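Local coordinates for YbbR family protein (Desulfitobacterium hafniense, PDB 3LYW), which is of unknown function, this chain being a piece, probably one YbbR domain, of a longer protein, at residues R1-L7 against V27-G33. Sequence-based numbering, arbitrary orientation.
Sequences RDPTLTL and VRVKTEG
The hydroxyl of T31 donates to the carbonyl oxygen of P3 through a short bond, OG1 to O 2.6 Å, arriving in the carbonyl plane on a lone pair. OG1 can do this because chi1 of 70° sets it between the backbone N and the carbonyl carbon, where it also lies against the proline ring, 3.3 Å from P3 CD. Were T31 an alanine, the P3 carbonyl would probably lose this donor and a gap would open beside the proline ring. In this irregular part a water bridges the two segments, accepting from T31 N, donating to D2 O and bonding T4 OG1. Beyond it D2 and G33 clasp each other twice: D2 N donates to G33 O at 3.0 Å, and G33 N meets D2 OD1 at 2.9 Å, nearly along the C-O axis of the carboxylate. The glycine's phi of 131° would jam a CB against the preceding carbonyl.

From L5 onward the pairing becomes regular antiparallel sheet, with L5-V29 and L7-V27 as hydrogen-bonded pairs, each closed by two 2.8 Å backbone N-to-O bonds. T6 and R28 form the non-hydrogen-bonded pair between them, their side chains side by side on the exposed face and the T6 hydroxyl near the edge of the guanidinium. On the buried face L7 CD1 packs against V29 CG2 at 4.0 Å. There V27 and V29 reach strands 55-63 and 69-85, while L7 meets V63, V40 and L43; strand 26-33 thus lies between 4-12 and 69-85, antiparallel to both, and K30 is salt-bridged to E73 of the latter.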
loop_
_atom_site.group_PDB
_atom_site.type_symbol
_atom_site.label_atom_id
_atom_site.label_comp_id
_atom_site.label_asym_id
_atom_site.label_seq_id
_atom_site.Cartn_x
_atom_site.Cartn_y
_atom_site.Cartn_z
ATOM N N ARG A 1 -19.360 -7.929 -9.044
ATOM C CA ARG A 1 -18.522 -8.944 -8.338
ATOM C C ARG A 1 -18.009 -8.381 -7.010
ATOM O O ARG A 1 -17.817 -9.127 -6.047
ATOM C CB ARG A 1 -17.334 -9.341 -9.214
ATOM C CG ARG A 1 -16.621 -10.613 -8.780
ATOM C CD ARG A 1 -15.417 -10.868 -9.667
ATOM N NE ARG A 1 -14.932 -12.242 -9.578
ATOM C CZ ARG A 1 -13.906 -12.709 -10.279
ATOM N NH1 ARG A 1 -13.257 -11.910 -11.118
ATOM N NH2 ARG A 1 -13.534 -13.975 -10.155
ATOM N N ASP A 2 -17.796 -7.064 -6.966
ATOM C CA ASP A 2 -17.300 -6.387 -5.760
ATOM C C ASP A 2 -16.287 -7.271 -5.036
ATOM O O ASP A 2 -16.463 -7.603 -3.865
ATOM C CB ASP A 2 -18.463 -6.067 -4.817
ATOM C CG ASP A 2 -19.629 -5.423 -5.537
ATOM O OD1 ASP A 2 -19.406 -4.441 -6.281
ATOM O OD2 ASP A 2 -20.768 -5.904 -5.364
ATOM N N PRO A 3 -15.206 -7.655 -5.725
ATOM C CA PRO A 3 -14.172 -8.513 -5.143
ATOM C C PRO A 3 -13.400 -7.938 -3.959
ATOM O O PRO A 3 -13.122 -6.741 -3.901
ATOM C CB PRO A 3 -13.262 -8.792 -6.331
ATOM C CG PRO A 3 -13.325 -7.504 -7.098
ATOM C CD PRO A 3 -14.811 -7.197 -7.071
ATOM N N THR A 4 -13.079 -8.807 -3.004
ATOM C CA THR A 4 -12.298 -8.415 -1.838
ATOM C C THR A 4 -10.917 -8.907 -2.208
ATOM O O THR A 4 -10.737 -10.087 -2.496
ATOM C CB THR A 4 -12.778 -9.121 -0.564
ATOM O OG1 THR A 4 -14.065 -8.610 -0.202
ATOM C CG2 THR A 4 -11.808 -8.869 0.582
ATOM N N LEU A 5 -9.948 -8.001 -2.226
ATOM C CA LEU A 5 -8.595 -8.354 -2.621
ATOM C C LEU A 5 -7.591 -8.313 -1.482
ATOM O O LEU A 5 -7.779 -7.615 -0.490
ATOM C CB LEU A 5 -8.125 -7.401 -3.723
ATOM C CG LEU A 5 -9.191 -7.092 -4.780
ATOM C CD1 LEU A 5 -8.676 -6.035 -5.744
ATOM C CD2 LEU A 5 -9.576 -8.358 -5.498
ATOM N N THR A 6 -6.520 -9.082 -1.645
ATOM C CA THR A 6 -5.424 -9.124 -0.686
ATOM C C THR A 6 -4.213 -8.691 -1.498
ATOM O O THR A 6 -3.726 -9.443 -2.348
ATOM C CB THR A 6 -5.207 -10.538 -0.147
ATOM O OG1 THR A 6 -6.416 -10.976 0.486
ATOM C CG2 THR A 6 -4.061 -10.560 0.864
ATOM N N LEU A 7 -3.746 -7.471 -1.253
ATOM C CA LEU A 7 -2.623 -6.932 -2.008
ATOM C C LEU A 7 -1.384 -6.784 -1.142
ATOM O O LEU A 7 -1.483 -6.604 0.078
ATOM C CB LEU A 7 -2.991 -5.562 -2.571
ATOM C CG LEU A 7 -4.333 -5.478 -3.289
ATOM C CD1 LEU A 7 -4.632 -4.024 -3.603
ATOM C CD2 LEU A 7 -4.316 -6.332 -4.542
ATOM N N VAL A 27 -2.416 -6.087 2.663
ATOM C CA VAL A 27 -3.571 -5.216 2.813
ATOM C C VAL A 27 -4.830 -5.856 2.225
ATOM O O VAL A 27 -4.786 -6.430 1.129
ATOM C CB VAL A 27 -3.323 -3.878 2.085
ATOM C CG1 VAL A 27 -4.544 -2.998 2.192
ATOM C CG2 VAL A 27 -2.118 -3.183 2.680
ATOM N N ARG A 28 -5.947 -5.757 2.950
ATOM C CA ARG A 28 -7.216 -6.302 2.458
ATOM C C ARG A 28 -8.047 -5.131 1.942
ATOM O O ARG A 28 -8.227 -4.138 2.652
ATOM C CB ARG A 28 -7.966 -7.011 3.578
ATOM C CG ARG A 28 -7.272 -8.257 4.048
ATOM C CD ARG A 28 -7.960 -9.511 3.548
ATOM N NE ARG A 28 -8.749 -10.135 4.608
ATOM C CZ ARG A 28 -9.199 -11.386 4.571
ATOM N NH1 ARG A 28 -8.943 -12.156 3.523
ATOM N NH2 ARG A 28 -9.893 -11.872 5.593
ATOM N N VAL A 29 -8.555 -5.255 0.718
ATOM C CA VAL A 29 -9.334 -4.192 0.102
ATOM C C VAL A 29 -10.712 -4.648 -0.360
ATOM O O VAL A 29 -10.843 -5.644 -1.060
ATOM C CB VAL A 29 -8.574 -3.610 -1.118
ATOM C CG1 VAL A 29 -9.390 -2.507 -1.776
ATOM C CG2 VAL A 29 -7.210 -3.073 -0.680
ATOM N N LYS A 30 -11.737 -3.912 0.056
ATOM C CA LYS A 30 -13.107 -4.191 -0.347
ATOM C C LYS A 30 -13.366 -3.235 -1.490
ATOM O O LYS A 30 -12.933 -2.075 -1.457
ATOM C CB LYS A 30 -14.084 -3.924 0.796
ATOM C CG LYS A 30 -13.976 -4.926 1.930
ATOM C CD LYS A 30 -15.089 -4.739 2.936
ATOM C CE LYS A 30 -14.960 -5.708 4.100
ATOM N NZ LYS A 30 -15.970 -5.417 5.160
ATOM N N THR A 31 -14.087 -3.711 -2.497
ATOM C CA THR A 31 -14.334 -2.900 -3.676
ATOM C C THR A 31 -15.751 -3.003 -4.203
ATOM O O THR A 31 -16.519 -3.882 -3.800
ATOM C CB THR A 31 -13.414 -3.350 -4.814
ATOM O OG1 THR A 31 -13.835 -4.643 -5.265
ATOM C CG2 THR A 31 -11.987 -3.463 -4.339
ATOM N N GLU A 32 -16.073 -2.104 -5.130
ATOM C CA GLU A 32 -17.375 -2.115 -5.772
ATOM C C GLU A 32 -17.138 -1.986 -7.266
ATOM O O GLU A 32 -16.418 -1.089 -7.712
ATOM C CB GLU A 32 -18.250 -0.966 -5.260
ATOM C CG GLU A 32 -18.439 -0.993 -3.750
ATOM C CD GLU A 32 -19.693 -0.274 -3.284
ATOM O OE1 GLU A 32 -19.942 0.859 -3.743
ATOM O OE2 GLU A 32 -20.422 -0.846 -2.446
ATOM N N GLY A 33 -17.730 -2.902 -8.028
ATOM C CA GLY A 33 -17.562 -2.885 -9.466
ATOM C C GLY A 33 -17.177 -4.259 -9.970
ATOM O O GLY A 33 -17.130 -5.217 -9.192
HETATM O O HOH W 1 -15.414 -6.405 -1.662
#